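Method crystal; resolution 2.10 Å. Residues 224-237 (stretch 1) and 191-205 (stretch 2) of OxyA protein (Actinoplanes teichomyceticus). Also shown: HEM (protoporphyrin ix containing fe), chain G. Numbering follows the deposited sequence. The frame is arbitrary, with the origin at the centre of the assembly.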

# COMPACT_ATOMS: atom_id res chain seq x y z
N THR B 224 14.90 24.71 -11.46
CA THR B 224 14.86 24.06 -12.79
C THR B 224 13.44 24.07 -13.36
O THR B 224 12.44 24.27 -12.63
CB THR B 224 15.30 22.58 -12.71
OG1 THR B 224 14.34 21.83 -11.97
CG2 THR B 224 16.70 22.43 -12.07
N ASP B 225 13.34 23.80 -14.66
CA ASP B 225 12.06 23.69 -15.37
C ASP B 225 11.20 22.59 -14.78
O ASP B 225 10.01 22.81 -14.56
CB ASP B 225 12.26 23.44 -16.88
CG ASP B 225 12.85 24.62 -17.58
OD1 ASP B 225 12.90 25.70 -16.94
OD2 ASP B 225 13.28 24.50 -18.76
N ALA B 226 11.81 21.44 -14.50
CA ALA B 226 11.11 20.29 -13.90
C ALA B 226 10.51 20.59 -12.53
O ALA B 226 9.40 20.15 -12.21
CB ALA B 226 12.04 19.09 -13.77
N GLU B 227 11.25 21.35 -11.72
CA GLU B 227 10.76 21.81 -10.42
C GLU B 227 9.57 22.78 -10.57
O GLU B 227 8.59 22.64 -9.85
CB GLU B 227 11.89 22.45 -9.61
CG GLU B 227 12.84 21.41 -9.00
CD GLU B 227 14.13 21.99 -8.46
OE1 GLU B 227 14.68 22.96 -9.03
OE2 GLU B 227 14.61 21.46 -7.43
N LEU B 228 9.66 23.75 -11.48
CA LEU B 228 8.53 24.66 -11.77
C LEU B 228 7.28 23.90 -12.21
O LEU B 228 6.20 24.12 -11.70
CB LEU B 228 8.89 25.68 -12.85
CG LEU B 228 9.85 26.78 -12.40
CD1 LEU B 228 10.45 27.45 -13.62
CD2 LEU B 228 9.18 27.79 -11.49
N THR B 229 7.46 22.99 -13.15
CA THR B 229 6.40 22.13 -13.65
C THR B 229 5.79 21.31 -12.55
O THR B 229 4.57 21.20 -12.46
CB THR B 229 6.91 21.25 -14.82
OG1 THR B 229 7.01 22.06 -15.98
CG2 THR B 229 5.96 20.10 -15.13
N GLY B 230 6.65 20.74 -11.71
CA GLY B 230 6.22 19.95 -10.57
C GLY B 230 5.37 20.73 -9.60
O GLY B 230 4.36 20.22 -9.09
N VAL B 231 5.74 21.98 -9.34
CA VAL B 231 4.95 22.82 -8.43
C VAL B 231 3.58 23.13 -9.06
O VAL B 231 2.56 23.03 -8.37
CB VAL B 231 5.67 24.12 -8.02
CG1 VAL B 231 4.79 24.94 -7.09
CG2 VAL B 231 6.98 23.79 -7.32
N ALA B 232 3.58 23.49 -10.35
CA ALA B 232 2.32 23.74 -11.07
C ALA B 232 1.37 22.55 -11.01
O ALA B 232 0.19 22.72 -10.71
CB ALA B 232 2.58 24.13 -12.51
N ALA B 233 1.89 21.36 -11.28
CA ALA B 233 1.11 20.14 -11.26
C ALA B 233 0.54 19.85 -9.86
O ALA B 233 -0.62 19.46 -9.73
CB ALA B 233 1.96 18.98 -11.76
N PHE B 234 1.33 20.10 -8.82
CA PHE B 234 0.80 20.01 -7.46
C PHE B 234 -0.33 21.02 -7.20
O PHE B 234 -1.37 20.66 -6.63
CB PHE B 234 1.90 20.18 -6.41
CG PHE B 234 1.52 19.59 -5.11
CD1 PHE B 234 1.71 18.24 -4.87
CD2 PHE B 234 0.87 20.37 -4.15
CE1 PHE B 234 1.32 17.67 -3.67
CE2 PHE B 234 0.49 19.81 -2.95
CZ PHE B 234 0.72 18.45 -2.70
N VAL B 235 -0.14 22.27 -7.59
CA VAL B 235 -1.16 23.27 -7.39
C VAL B 235 -2.47 22.92 -8.15
O VAL B 235 -3.56 22.96 -7.55
CB VAL B 235 -0.63 24.68 -7.76
CG1 VAL B 235 -1.75 25.71 -7.76
CG2 VAL B 235 0.44 25.09 -6.75
N MET B 236 -2.34 22.59 -9.43
CA MET B 236 -3.48 22.18 -10.26
C MET B 236 -4.12 20.84 -9.93
O MET B 236 -5.30 20.66 -10.20
CB MET B 236 -3.08 22.13 -11.74
CG MET B 236 -3.23 23.45 -12.42
SD MET B 236 -2.54 23.36 -14.08
CE MET B 236 -3.77 22.29 -14.82
N GLY B 237 -3.35 19.89 -9.40
CA GLY B 237 -3.84 18.54 -9.12
C GLY B 237 -4.32 18.44 -7.69
O GLY B 237 -5.52 18.60 -7.40
CHA HEM G . 1.25 20.27 2.80
CHB HEM G . 0.17 22.88 -1.14
CHC HEM G . -4.45 23.17 0.35
CHD HEM G . -3.32 20.64 4.30
C1A HEM G . 1.34 20.93 1.60
C2A HEM G . 2.50 20.95 0.78
C3A HEM G . 2.21 21.69 -0.32
C4A HEM G . 0.85 22.13 -0.20
CMA HEM G . 3.12 21.99 -1.48
CAA HEM G . 3.83 20.29 1.10
CBA HEM G . 4.68 21.26 1.92
CGA HEM G . 6.03 20.71 2.34
O1A HEM G . 6.26 19.47 2.43
O2A HEM G . 6.96 21.51 2.64
C1B HEM G . -1.20 23.19 -1.09
C2B HEM G . -1.90 23.93 -2.11
C3B HEM G . -3.22 24.02 -1.70
C4B HEM G . -3.28 23.30 -0.39
CMB HEM G . -1.32 24.50 -3.38
CAB HEM G . -4.39 24.69 -2.31
CBB HEM G . -4.39 25.50 -3.37
C1C HEM G . -4.58 22.50 1.56
C2C HEM G . -5.78 22.36 2.30
C3C HEM G . -5.46 21.62 3.44
C4C HEM G . -4.05 21.33 3.37
CMC HEM G . -7.14 22.91 1.90
CAC HEM G . -6.32 21.19 4.58
CBC HEM G . -7.60 21.49 4.76
C1D HEM G . -1.97 20.35 4.16
C2D HEM G . -1.27 19.55 5.18
C3D HEM G . 0.01 19.44 4.78
C4D HEM G . 0.06 20.18 3.50
CMD HEM G . -1.80 18.92 6.45
CAD HEM G . 1.11 18.69 5.51
CBD HEM G . 1.17 17.18 5.23
CGD HEM G . 2.30 16.52 6.02
O1D HEM G . 2.56 15.30 5.91
O2D HEM G . 3.02 17.13 6.82
NA HEM G . 0.34 21.66 0.99
NB HEM G . -2.05 22.88 -0.11
NC HEM G . -3.55 21.91 2.24
ND HEM G . -1.12 20.74 3.18
FE HEM G . -1.56 21.77 1.61
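Stretch 2, residues 191-205: KFMTYMNKMTARTRR

How does stretch 2 lie on stretch 1? It is helical from Lys191 to Arg205, the later part of a helix that begins earlier in the chain, and it packs against the helix that starts at Asp225. The two axes approach to 9.9 Å, and their N-to-C directions make an angle of 118°, so the helices run in broadly opposing senses but cross steeply. The register therefore descends in one helix as it rises in the other: Asp225 CA lies 6.5 Å from Thr200 CA, Thr229 CA 6.2 Å from Met196 CA, and Ala233 CA 8.9 Å from Phe192 CA. The backbones are close at the first two pairs and have spread apart by the third, where a large ring occupies the wider gap.

Which bump fills which hollow at the centre? Thr229 is the knob, and its side chain sits among Met193, Met196, Asn197 and Thr200, residues that bound a hollow on successive turns of the other helix. Its CG2 lies 3.5 Å from Met193 SD, while its OG1 rests 3.5 Å from Met196 CB. No hydrogen bond crosses here: Thr229 OG1 and Thr200 OG1 are 4.2 Å apart, and each hydroxyl turns back to its own helix. Thr200 OG1 donates to Met196 O at 3.1 Å, and Thr229 OG1 makes a weak bond to Asp225 O at 3.4 Å. The fit here is one of shape: the threonine knob sits in the hollow without a hydrogen bond across it.

What fills the space as the helices diverge? Phe192, with chi1 at 180°, points its CA-to-CB bond toward stretch 1 and carries its ring into the widening gap. The methyl of Ala233 meets the ring, with Ala233 CB 3.8 Å from Phe192 CE2. Farther along, Met236 comes to the ring edge, its CE 4.0 Å from Phe192 CE1, and its sulfur also lies at that edge, with SD 5.4 Å from the centroid of the Phe192 ring. Met196, all three of its chi angles in m, reaches another small residue, placing its CE 3.7 Å from Ala232 CB.

What holds the other end, where stretch 1 begins its helix? The CA-to-CB bond of Arg204 points toward stretch 1, and its guanidinium forms a salt bridge with Asp225. Both Arg204 NE and Arg204 NH2 donate to the same carboxylate oxygen, Asp225 OD1, at 2.8 and 2.7 Å, so this oxygen lies at the edge of the guanidinium near its plane. The CA-to-CB bond of Asp225 points sideways, but the end of its side chain comes nearer, and OD1 also lies 2.9 Å from Thr200 CG2, a tight approach. Leu228 packs beside this pair, with its CD1 3.5 Å from Arg204 NH2 and 3.9 Å from Thr200 CG2. Thus the contact runs from a charged pair, through the threonine knob, to a sulfur-rich, aromatic end.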

# COMPACT_ATOMS: atom_id res chain seq x y z
N LYS B 191 0.96 15.68 -22.96
CA LYS B 191 0.17 16.84 -23.38
C LYS B 191 0.30 17.94 -22.32
O LYS B 191 0.52 19.10 -22.64
CB LYS B 191 -1.29 16.44 -23.61
CG LYS B 191 -2.06 17.38 -24.52
CD LYS B 191 -3.01 16.60 -25.42
CE LYS B 191 -4.01 17.52 -26.10
NZ LYS B 191 -4.98 18.13 -25.14
N PHE B 192 0.20 17.55 -21.05
CA PHE B 192 0.42 18.47 -19.93
C PHE B 192 1.84 19.06 -19.92
O PHE B 192 2.02 20.27 -19.84
CB PHE B 192 0.12 17.76 -18.60
CG PHE B 192 0.32 18.62 -17.39
CD1 PHE B 192 -0.66 19.51 -17.00
CD2 PHE B 192 1.49 18.54 -16.64
CE1 PHE B 192 -0.49 20.32 -15.88
CE2 PHE B 192 1.67 19.34 -15.53
CZ PHE B 192 0.68 20.23 -15.15
N MET B 193 2.84 18.18 -20.03
CA MET B 193 4.26 18.57 -20.01
C MET B 193 4.70 19.50 -21.14
O MET B 193 5.49 20.41 -20.90
CB MET B 193 5.15 17.32 -20.04
CG MET B 193 5.16 16.54 -18.74
SD MET B 193 5.93 17.44 -17.40
CE MET B 193 7.63 17.54 -17.98
N THR B 194 4.21 19.25 -22.36
CA THR B 194 4.54 20.10 -23.50
C THR B 194 3.97 21.50 -23.31
O THR B 194 4.63 22.48 -23.66
CB THR B 194 4.00 19.51 -24.83
OG1 THR B 194 4.44 18.16 -24.97
CG2 THR B 194 4.49 20.31 -26.04
N TYR B 195 2.76 21.60 -22.77
CA TYR B 195 2.18 22.90 -22.45
C TYR B 195 3.05 23.62 -21.40
O TYR B 195 3.48 24.75 -21.62
CB TYR B 195 0.73 22.76 -21.97
CG TYR B 195 0.03 24.09 -21.80
CD1 TYR B 195 0.20 24.83 -20.64
CD2 TYR B 195 -0.78 24.61 -22.82
CE1 TYR B 195 -0.42 26.05 -20.48
CE2 TYR B 195 -1.41 25.85 -22.65
CZ TYR B 195 -1.22 26.55 -21.47
OH TYR B 195 -1.80 27.77 -21.24
N MET B 196 3.34 22.95 -20.29
CA MET B 196 4.12 23.57 -19.20
C MET B 196 5.54 23.97 -19.60
O MET B 196 6.03 25.02 -19.20
CB MET B 196 4.17 22.66 -17.97
CG MET B 196 2.82 22.40 -17.30
SD MET B 196 1.82 23.85 -16.89
CE MET B 196 3.08 24.87 -16.13
N ASN B 197 6.20 23.13 -20.41
CA ASN B 197 7.53 23.45 -20.91
C ASN B 197 7.56 24.73 -21.74
O ASN B 197 8.51 25.50 -21.64
CB ASN B 197 8.10 22.29 -21.73
CG ASN B 197 8.46 21.07 -20.89
OD1 ASN B 197 8.55 21.14 -19.66
ND2 ASN B 197 8.67 19.95 -21.56
N LYS B 198 6.53 24.96 -22.55
CA LYS B 198 6.40 26.23 -23.29
C LYS B 198 6.20 27.40 -22.34
O LYS B 198 6.88 28.42 -22.44
CB LYS B 198 5.25 26.17 -24.30
CG LYS B 198 5.57 25.33 -25.52
CD LYS B 198 4.33 25.11 -26.37
CE LYS B 198 4.63 24.20 -27.54
NZ LYS B 198 3.38 23.78 -28.23
N MET B 199 5.26 27.23 -21.41
CA MET B 199 4.96 28.23 -20.38
C MET B 199 6.20 28.62 -19.56
O MET B 199 6.40 29.80 -19.26
CB MET B 199 3.89 27.70 -19.44
CG MET B 199 3.57 28.62 -18.28
SD MET B 199 1.88 28.41 -17.69
CE MET B 199 1.02 29.29 -18.99
N THR B 200 7.01 27.63 -19.21
CA THR B 200 8.29 27.89 -18.57
C THR B 200 9.23 28.70 -19.46
O THR B 200 9.79 29.70 -19.02
CB THR B 200 8.97 26.58 -18.14
OG1 THR B 200 8.16 25.93 -17.16
CG2 THR B 200 10.28 26.86 -17.51
N ALA B 201 9.39 28.28 -20.71
CA ALA B 201 10.22 29.01 -21.66
C ALA B 201 9.73 30.45 -21.82
O ALA B 201 10.55 31.37 -21.80
CB ALA B 201 10.28 28.30 -23.01
N ARG B 202 8.42 30.64 -21.94
CA ARG B 202 7.84 32.00 -22.02
C ARG B 202 8.18 32.84 -20.80
O ARG B 202 8.71 33.94 -20.93
CB ARG B 202 6.33 31.95 -22.26
CG ARG B 202 5.97 31.76 -23.74
CD ARG B 202 4.47 31.84 -24.00
NE ARG B 202 3.77 30.58 -23.71
CZ ARG B 202 2.98 30.32 -22.66
NH1 ARG B 202 2.73 31.23 -21.71
NH2 ARG B 202 2.43 29.11 -22.55
N THR B 203 7.94 32.28 -19.61
CA THR B 203 8.24 32.97 -18.36
C THR B 203 9.71 33.39 -18.26
O THR B 203 9.99 34.56 -17.96
CB THR B 203 7.84 32.10 -17.16
OG1 THR B 203 6.47 31.74 -17.32
CG2 THR B 203 8.03 32.84 -15.84
N ARG B 204 10.63 32.47 -18.53
CA ARG B 204 12.07 32.78 -18.50
C ARG B 204 12.50 33.89 -19.47
O ARG B 204 13.50 34.54 -19.22
CB ARG B 204 12.93 31.53 -18.72
CG ARG B 204 12.94 30.58 -17.53
CD ARG B 204 13.96 29.47 -17.70
NE ARG B 204 13.70 28.35 -16.80
CZ ARG B 204 14.02 28.28 -15.50
NH1 ARG B 204 14.61 29.30 -14.88
NH2 ARG B 204 13.74 27.19 -14.82
N ARG B 205 11.77 34.10 -20.56
CA ARG B 205 12.05 35.25 -21.46
C ARG B 205 11.59 36.58 -20.85
O ARG B 205 12.36 37.53 -20.83
CB ARG B 205 11.46 35.03 -22.86
CG ARG B 205 12.19 33.95 -23.66
CD ARG B 205 11.67 33.78 -25.09
NE ARG B 205 11.81 32.38 -25.54
CZ ARG B 205 10.89 31.41 -25.41
NH1 ARG B 205 9.70 31.63 -24.86
NH2 ARG B 205 11.18 30.18 -25.86
O HOH W 1 -1.81 19.98 0.53